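Local atomic coordinates of N-acetylmuramoyl-l-alanine amidase (Bartonella henselae, PDB entry 3NE8), a protein that probably hydrolyses, as a zinc-dependent amidase, the bond between N-acetylmuramic acid and L-alanine in peptidoglycan, remodelling the cell wall during division. Residues L63-Q71 against Q177-P185; H82-L91 against I107-E115. All coordinates share one frame; numbering follows the deposited sequence. Where two conformers were deposited one is given.

Contact 1: L63-Q71 against Q177-P185; sequences LSERVKKAQ and QVLKAPDVP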
loop_
_atom_site.group_PDB
_atom_site.type_symbol
_atom_site.label_atom_id
_atom_site.label_comp_id
_atom_site.label_asym_id
_atom_site.label_seq_id
_atom_site.Cartn_x
_atom_site.Cartn_y
_atom_site.Cartn_z
ATOM N N LEU A 63 23.167 -10.976 12.336
ATOM C CA LEU A 63 21.997 -10.287 11.801
ATOM C C LEU A 63 22.377 -8.970 11.113
ATOM O O LEU A 63 21.847 -8.648 10.037
ATOM C CB LEU A 63 20.954 -10.075 12.897
ATOM C CG LEU A 63 20.455 -11.370 13.556
ATOM C CD1 LEU A 63 19.329 -11.059 14.533
ATOM C CD2 LEU A 63 20.003 -12.398 12.525
ATOM N N SER A 64 23.305 -8.225 11.699
ATOM C CA SER A 64 23.726 -6.969 11.096
ATOM C C SER A 64 24.374 -7.169 9.730
ATOM O O SER A 64 24.301 -6.286 8.862
ATOM C CB SER A 64 24.685 -6.227 12.023
ATOM O OG SER A 64 25.871 -6.983 12.216
ATOM N N GLU A 65 25.041 -8.303 9.534
ATOM C CA GLU A 65 25.661 -8.579 8.249
ATOM C C GLU A 65 24.596 -8.870 7.188
ATOM O O GLU A 65 24.767 -8.518 6.024
ATOM C CB GLU A 65 26.641 -9.745 8.361
ATOM C CG GLU A 65 27.579 -9.870 7.182
ATOM C CD GLU A 65 28.641 -8.781 7.161
ATOM O OE1 GLU A 65 28.816 -8.092 8.188
ATOM O OE2 GLU A 65 29.304 -8.617 6.117
ATOM N N ARG A 66 23.503 -9.510 7.589
ATOM C CA ARG A 66 22.402 -9.767 6.665
ATOM C C ARG A 66 21.781 -8.442 6.206
ATOM O O ARG A 66 21.528 -8.240 5.014
ATOM C CB ARG A 66 21.377 -10.680 7.342
ATOM C CG ARG A 66 21.973 -12.034 7.746
ATOM C CD ARG A 66 21.083 -12.762 8.726
ATOM N NE ARG A 66 21.738 -13.925 9.324
ATOM C CZ ARG A 66 21.513 -15.187 8.967
ATOM N NH1 ARG A 66 20.659 -15.474 7.986
ATOM N NH2 ARG A 66 22.165 -16.170 9.579
ATOM N N VAL A 67 21.571 -7.532 7.150
ATOM C CA VAL A 67 21.032 -6.204 6.827
ATOM C C VAL A 67 21.988 -5.448 5.905
ATOM O O VAL A 67 21.566 -4.844 4.909
ATOM C CB VAL A 67 20.757 -5.405 8.108
ATOM C CG1 VAL A 67 20.346 -3.970 7.782
ATOM C CG2 VAL A 67 19.673 -6.080 8.932
ATOM N N LYS A 68 23.276 -5.494 6.213
ATOM C CA LYS A 68 24.277 -4.811 5.405
ATOM C C LYS A 68 24.266 -5.323 3.964
ATOM O O LYS A 68 24.404 -4.553 3.019
ATOM C CB LYS A 68 25.655 -4.991 6.041
ATOM C CG LYS A 68 26.819 -4.402 5.260
ATOM C CD LYS A 68 28.101 -4.499 6.083
ATOM C CE LYS A 68 29.340 -4.204 5.251
ATOM N NZ LYS A 68 29.689 -5.338 4.348
ATOM N N LYS A 69 24.101 -6.630 3.794
ATOM C CA LYS A 69 24.065 -7.201 2.450
ATOM C C LYS A 69 22.874 -6.672 1.653
ATOM O O LYS A 69 22.999 -6.387 0.463
ATOM C CB LYS A 69 24.067 -8.733 2.510
ATOM C CG LYS A 69 25.409 -9.323 2.946
ATOM C CD LYS A 69 25.311 -10.834 3.136
ATOM C CE LYS A 69 26.645 -11.457 3.544
ATOM N NZ LYS A 69 27.717 -11.209 2.542
ATOM N N ALA A 70 21.727 -6.515 2.302
ATOM C CA ALA A 70 20.559 -5.957 1.634
ATOM C C ALA A 70 20.845 -4.526 1.170
ATOM O O ALA A 70 20.499 -4.153 0.051
ATOM C CB ALA A 70 19.354 -5.993 2.567
ATOM N N GLN A 71 21.467 -3.731 2.032
ATOM C CA GLN A 71 21.794 -2.351 1.694
ATOM C C GLN A 71 22.852 -2.262 0.600
ATOM O O GLN A 71 22.745 -1.440 -0.303
ATOM C CB GLN A 71 22.248 -1.597 2.942
ATOM C CG GLN A 71 21.156 -1.464 3.986
ATOM C CD GLN A 71 21.668 -0.887 5.277
ATOM O OE1 GLN A 71 22.692 -1.323 5.800
ATOM N NE2 GLN A 71 20.963 0.106 5.800
ATOM N N GLN A 177 15.898 -7.616 15.112
ATOM C CA GLN A 177 17.075 -6.886 14.651
ATOM C C GLN A 177 17.359 -7.066 13.159
ATOM O O GLN A 177 17.938 -6.186 12.525
ATOM C CB GLN A 177 18.308 -7.267 15.480
ATOM C CG GLN A 177 18.200 -6.880 16.946
ATOM C CD GLN A 177 17.750 -5.447 17.134
ATOM O OE1 GLN A 177 18.521 -4.508 16.928
ATOM N NE2 GLN A 177 16.493 -5.269 17.523
ATOM N N VAL A 178 16.929 -8.182 12.585
ATOM C CA VAL A 178 17.189 -8.397 11.164
ATOM C C VAL A 178 16.308 -7.503 10.286
ATOM O O VAL A 178 16.551 -7.387 9.078
ATOM C CB VAL A 178 17.048 -9.887 10.776
ATOM C CG1 VAL A 178 15.587 -10.272 10.563
ATOM C CG2 VAL A 178 17.879 -10.195 9.533
ATOM N N LEU A 179 15.312 -6.852 10.895
ATOM C CA LEU A 179 14.395 -5.978 10.165
ATOM C C LEU A 179 14.734 -4.492 10.331
ATOM O O LEU A 179 13.909 -3.635 10.015
ATOM C CB LEU A 179 12.945 -6.245 10.598
ATOM C CG LEU A 179 12.429 -7.679 10.431
ATOM C CD1 LEU A 179 10.953 -7.777 10.826
ATOM C CD2 LEU A 179 12.652 -8.176 8.998
ATOM N N LYS A 180 15.946 -4.191 10.796
ATOM C CA LYS A 180 16.335 -2.825 11.152
ATOM C C LYS A 180 16.816 -1.921 10.014
ATOM O O LYS A 180 17.165 -0.770 10.274
ATOM C CB LYS A 180 17.423 -2.859 12.232
ATOM C CG LYS A 180 16.961 -3.382 13.577
ATOM C CD LYS A 180 16.409 -2.274 14.450
ATOM C CE LYS A 180 15.991 -2.816 15.806
ATOM N NZ LYS A 180 15.524 -1.742 16.721
ATOM N N ALA A 181 16.848 -2.392 8.769
ATOM C CA ALA A 181 17.296 -1.504 7.686
ATOM C C ALA A 181 16.397 -0.260 7.645
ATOM O O ALA A 181 15.183 -0.385 7.502
ATOM C CB ALA A 181 17.253 -2.216 6.341
ATOM N N PRO A 182 16.975 0.947 7.757
ATOM C CA PRO A 182 16.110 2.136 7.736
ATOM C C PRO A 182 15.598 2.457 6.334
ATOM O O PRO A 182 14.627 3.209 6.178
ATOM C CB PRO A 182 17.046 3.258 8.207
ATOM C CG PRO A 182 18.417 2.780 7.835
ATOM C CD PRO A 182 18.372 1.285 8.077
ATOM N N ASP A 183 16.254 1.875 5.331
ATOM C CA ASP A 183 16.089 2.258 3.930
ATOM C C ASP A 183 15.680 1.115 2.999
ATOM O O ASP A 183 15.620 1.294 1.784
ATOM C CB ASP A 183 17.382 2.910 3.403
ATOM C CG ASP A 183 18.613 2.007 3.537
ATOM O OD1 ASP A 183 19.584 2.236 2.778
ATOM O OD2 ASP A 183 18.624 1.097 4.385
ATOM N N VAL A 184 15.406 -0.057 3.564
ATOM C CA VAL A 184 14.966 -1.197 2.765
ATOM C C VAL A 184 13.732 -1.809 3.417
ATOM O O VAL A 184 13.805 -2.271 4.551
ATOM C CB VAL A 184 16.060 -2.294 2.655
ATOM C CG1 VAL A 184 15.567 -3.437 1.790
ATOM C CG2 VAL A 184 17.369 -1.724 2.133
ATOM N N PRO A 185 12.593 -1.818 2.706
ATOM C CA PRO A 185 11.399 -2.461 3.265
ATOM C C PRO A 185 11.737 -3.901 3.621
ATOM O O PRO A 185 12.359 -4.587 2.796
ATOM C CB PRO A 185 10.392 -2.390 2.107
ATOM C CG PRO A 185 10.823 -1.170 1.339
ATOM C CD PRO A 185 12.332 -1.200 1.392
HETATM O O HOH W 1 20.150 0.446 0.558
#
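The amide of Q71 and the carboxylate of D183 meet with their planes 74° apart, joined by one nearly straight hydrogen bond from Q71 NE2 to D183 OD2 (2.9 Å). The acceptor lies in the plane of the amide, whereas the N-H reaches the syn side of OD2 from 25° outside the carboxylate plane. On one face of the amide, at its nitrogen end, sits the methyl group of A181, and P182 CD comes in obliquely on the same side, 3.6 Å from NE2. A water on the opposite side of the carboxylate plane from NE2 donates to D183 OD1 (2.9 Å) and, weakly, to the carbonyl of Q71, giving the carboxylate a second link to the helix. Beyond CG the Q71 chain is extended, which carries its amide out to P182 and D183, with CG left near V184 CG2.

One turn earlier, V67 sets its two methyls on the loop. With CG1 anti to the backbone N (chi1 174°), that methyl packs on A181 CB at 3.8 Å, and CG2 lies 3.4 Å from V178 O. L63 continues the apolar seam, its CD1 4.0 Å from Q177 CB, while V178 CG2 lies beside CB and CD of R66, whose guanidinium pairs with D10.

Helix 63-72 thus packs along the loop that leads from strand 170-174 to strand 186-190. V178 is wedged between that helix and F78, S80 and L188 of the central sheet; P182 turns toward helix 135-161, and P185 joins F78 through backbone hydrogen bonds.

Contact 2: H82-L91 against I107-E115; sequences HADTIDVHSL and IAKSLAESE. With ZN (zinc ion), chain B.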
loop_
_atom_site.group_PDB
_atom_site.type_symbol
_atom_site.label_atom_id
_atom_site.label_comp_id
_atom_site.label_asym_id
_atom_site.label_seq_id
_atom_site.Cartn_x
_atom_site.Cartn_y
_atom_site.Cartn_z
ATOM N N HIS A 82 12.188 -17.897 7.929
ATOM C CA HIS A 82 12.331 -18.636 9.180
ATOM C C HIS A 82 11.343 -19.779 9.312
ATOM O O HIS A 82 10.336 -19.826 8.602
ATOM C CB HIS A 82 12.198 -17.675 10.366
ATOM C CG HIS A 82 13.385 -16.788 10.502
ATOM N ND1 HIS A 82 14.417 -17.071 11.369
ATOM C CD2 HIS A 82 13.769 -15.698 9.794
ATOM C CE1 HIS A 82 15.371 -16.167 11.215
ATOM N NE2 HIS A 82 15.001 -15.324 10.270
ATOM N N ALA A 83 11.663 -20.703 10.214
ATOM C CA ALA A 83 10.766 -21.787 10.594
ATOM C C ALA A 83 11.066 -22.152 12.047
ATOM O O ALA A 83 11.668 -23.186 12.344
ATOM C CB ALA A 83 10.942 -22.983 9.674
ATOM N N ASP A 84 10.651 -21.277 12.952
ATOM C CA ASP A 84 11.104 -21.323 14.330
ATOM C C ASP A 84 10.280 -22.205 15.244
ATOM O O ASP A 84 9.216 -22.702 14.880
ATOM C CB ASP A 84 11.119 -19.904 14.894
ATOM C CG ASP A 84 12.247 -19.085 14.322
ATOM O OD1 ASP A 84 13.411 -19.440 14.600
ATOM O OD2 ASP A 84 11.988 -18.120 13.575
ATOM N N THR A 85 10.805 -22.409 16.441
ATOM C CA THR A 85 10.030 -22.985 17.523
ATOM C C THR A 85 9.432 -21.833 18.320
ATOM O O THR A 85 10.131 -20.865 18.624
ATOM C CB THR A 85 10.910 -23.839 18.449
ATOM O OG1 THR A 85 11.172 -25.100 17.827
ATOM C CG2 THR A 85 10.213 -24.077 19.781
ATOM N N ILE A 86 8.143 -21.919 18.633
ATOM C CA ILE A 86 7.509 -20.903 19.476
ATOM C C ILE A 86 7.042 -21.565 20.760
ATOM O O ILE A 86 6.999 -22.794 20.852
ATOM C CB ILE A 86 6.358 -20.133 18.773
ATOM C CG1 ILE A 86 5.430 -21.079 18.015
ATOM C CG2 ILE A 86 6.918 -19.072 17.829
ATOM C CD1 ILE A 86 4.259 -20.367 17.358
ATOM N N ASP A 87 6.708 -20.748 21.753
ATOM C CA ASP A 87 6.473 -21.244 23.103
ATOM C C ASP A 87 5.270 -22.183 23.184
ATOM O O ASP A 87 5.269 -23.145 23.955
ATOM C CB ASP A 87 6.329 -20.071 24.076
ATOM C CG ASP A 87 7.561 -19.178 24.094
ATOM O OD1 ASP A 87 8.622 -19.610 23.586
ATOM O OD2 ASP A 87 7.469 -18.046 24.617
ATOM N N VAL A 88 4.252 -21.906 22.378
ATOM C CA VAL A 88 3.046 -22.722 22.350
ATOM C C VAL A 88 3.100 -23.638 21.134
ATOM O O VAL A 88 3.114 -23.168 19.997
ATOM C CB VAL A 88 1.784 -21.839 22.296
ATOM C CG1 VAL A 88 0.533 -22.697 22.236
ATOM C CG2 VAL A 88 1.744 -20.903 23.496
ATOM N N HIS A 89 3.117 -24.945 21.375
ATOM C CA HIS A 89 3.303 -25.938 20.316
ATOM C C HIS A 89 2.067 -26.120 19.432
ATOM O O HIS A 89 2.148 -26.689 18.344
ATOM C CB HIS A 89 3.702 -27.289 20.917
ATOM C CG HIS A 89 2.572 -28.013 21.584
ATOM N ND1 HIS A 89 2.363 -27.975 22.946
ATOM C CD2 HIS A 89 1.585 -28.787 21.074
ATOM C CE1 HIS A 89 1.297 -28.694 23.246
ATOM N NE2 HIS A 89 0.805 -29.196 22.128
ATOM N N SER A 90 0.916 -25.648 19.907
ATOM C CA SER A 90 -0.332 -25.800 19.160
ATOM C C SER A 90 -0.474 -24.732 18.077
ATOM O O SER A 90 -1.324 -24.839 17.188
ATOM C CB SER A 90 -1.532 -25.741 20.109
ATOM O OG SER A 90 -1.548 -24.516 20.820
ATOM N N LEU A 91 0.354 -23.697 18.172
ATOM C CA LEU A 91 0.361 -22.606 17.205
ATOM C C LEU A 91 1.016 -23.043 15.900
ATOM O O LEU A 91 2.097 -23.641 15.889
ATOM C CB LEU A 91 1.096 -21.393 17.779
ATOM C CG LEU A 91 0.303 -20.439 18.679
ATOM C CD1 LEU A 91 1.206 -19.750 19.683
ATOM C CD2 LEU A 91 -0.412 -19.412 17.834
ATOM N N ILE A 107 3.617 -13.866 22.081
ATOM C CA ILE A 107 4.334 -14.839 21.263
ATOM C C ILE A 107 5.361 -14.134 20.381
ATOM O O ILE A 107 6.516 -14.563 20.280
ATOM C CB ILE A 107 3.372 -15.666 20.380
ATOM C CG1 ILE A 107 2.551 -16.633 21.240
ATOM C CG2 ILE A 107 4.143 -16.431 19.316
ATOM C CD1 ILE A 107 3.356 -17.777 21.829
ATOM N N ALA A 108 4.935 -13.057 19.732
ATOM C CA ALA A 108 5.825 -12.272 18.885
ATOM C C ALA A 108 6.990 -11.707 19.698
ATOM O O ALA A 108 8.143 -11.723 19.248
ATOM C CB ALA A 108 5.049 -11.160 18.214
ATOM N N LYS A 109 6.695 -11.209 20.894
ATOM C CA LYS A 109 7.727 -10.619 21.735
ATOM C C LYS A 109 8.789 -11.654 22.098
ATOM O O LYS A 109 9.991 -11.397 22.002
ATOM C CB LYS A 109 7.098 -10.033 23.003
ATOM C CG LYS A 109 8.078 -9.279 23.885
ATOM C CD LYS A 109 7.399 -8.776 25.154
ATOM C CE LYS A 109 8.412 -8.198 26.124
ATOM N NZ LYS A 109 9.066 -6.986 25.569
ATOM N N SER A 110 8.342 -12.830 22.512
ATOM C CA SER A 110 9.260 -13.885 22.912
ATOM C C SER A 110 10.053 -14.389 21.712
ATOM O O SER A 110 11.239 -14.695 21.826
ATOM C CB SER A 110 8.493 -15.039 23.552
ATOM O OG SER A 110 9.385 -15.968 24.135
ATOM N N LEU A 111 9.391 -14.478 20.561
ATOM C CA LEU A 111 10.063 -14.945 19.353
ATOM C C LEU A 111 11.198 -14.006 18.956
ATOM O O LEU A 111 12.299 -14.457 18.652
ATOM C CB LEU A 111 9.068 -15.105 18.206
ATOM C CG LEU A 111 9.641 -15.528 16.851
ATOM C CD1 LEU A 111 10.330 -16.896 16.922
ATOM C CD2 LEU A 111 8.536 -15.522 15.800
ATOM N N ALA A 112 10.943 -12.702 18.959
ATOM C CA ALA A 112 11.992 -11.743 18.625
ATOM C C ALA A 112 13.150 -11.800 19.614
ATOM O O ALA A 112 14.307 -11.718 19.219
ATOM C CB ALA A 112 11.433 -10.330 18.538
ATOM N N GLU A 113 12.840 -11.936 20.900
ATOM C CA GLU A 113 13.886 -12.031 21.912
ATOM C C GLU A 113 14.819 -13.187 21.596
ATOM O O GLU A 113 16.044 -13.043 21.620
ATOM C CB GLU A 113 13.282 -12.236 23.303
ATOM C CG GLU A 113 12.574 -11.014 23.869
ATOM C CD GLU A 113 11.815 -11.319 25.153
ATOM O OE1 GLU A 113 11.360 -10.364 25.818
ATOM O OE2 GLU A 113 11.672 -12.513 25.496
ATOM N N SER A 114 14.234 -14.339 21.294
ATOM C CA SER A 114 15.018 -15.533 21.014
ATOM C C SER A 114 15.774 -15.428 19.694
ATOM O O SER A 114 16.942 -15.818 19.601
ATOM C CB SER A 114 14.118 -16.769 21.003
ATOM O OG SER A 114 13.636 -17.050 22.301
ATOM N N GLU A 115 15.111 -14.912 18.665
ATOM C CA GLU A 115 15.717 -14.832 17.344
ATOM C C GLU A 115 16.842 -13.804 17.266
ATOM O O GLU A 115 17.764 -13.943 16.456
ATOM C CB GLU A 115 14.643 -14.588 16.283
ATOM C CG GLU A 115 13.790 -15.820 16.073
ATOM C CD GLU A 115 14.645 -16.969 15.610
ATOM O OE1 GLU A 115 15.002 -17.860 16.424
ATOM O OE2 GLU A 115 15.021 -16.942 14.427
HETATM ZN ZN ZN B . 14.477 -18.520 12.997
HETATM O O HOH W 2 7.294 -17.474 21.074
HETATM O O HOH W 3 10.149 -17.762 21.748
#
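The H82 and E115 side chains run toward each other from opposite directions, ring and carboxylate nearly perpendicular, and bind the zinc ion at neighbouring positions, ND1 and OE2 about at a right angle; H82 ND1 binds the metal at 2.2 Å and E115 OE2 also at 2.2 Å. The other ring nitrogen of H82 is held by S80. D84 comes next, straddling the zinc unevenly, with OD1 at 2.1 Å and OD2 at 2.6 Å. Its OD1 also lies 2.9 Å from E115 OE1; these two acceptors are not hydrogen-bonded but are brought close because D84 OD1 and the other oxygen of E115, OE2, share the metal. E115 is bent at chi2 (-60°), which turns its carboxylate from the helix to the metal. Next to the site, L111 CD1 covers D84 CB at 3.7 Å and also touches CG2 of I86, which packs in turn on I107 CG2.

At D87 the contact becomes polar again: S110 OG donates to the syn lone pair of D87 OD2 (2.9 Å), and a water donates to both D87 OD1 and S110 OG. V88 opens a type I turn and sets its CG2 against I107 CD1. The last residue of the turn meets the same methyl tip to tip, L91 CD1 to I107 CD1 at 3.6 Å.

H13 and E28 complete the zinc site. Because E115 brings a helix-borne carboxylate directly onto the metal, the arrangement is consistent with a switched-off enzyme, in which helix 106-116 would have to move before substrate could reach the zinc.

Contact 2 holds the zinc, and contact 1 lies nearer the centre of the chain, the two contact centres about 21 Å apart; in sequence, contact 2 is nested within the loop that contact 1 closes. They touch where L63 CD1 packs 3.8 Å from E115 O, and the L63 side chain is about 8 Å from the metal. The join continues past E115, as N116 and D119 accept hydrogen bonds from the backbone N of Q177 and L63. A second connection runs through R66, which bonds to the carbonyl of the zinc ligand H13. S80 of strand 77-82 is shared, touching V178 of contact 1 and bonding to the zinc ligand H82 of contact 2.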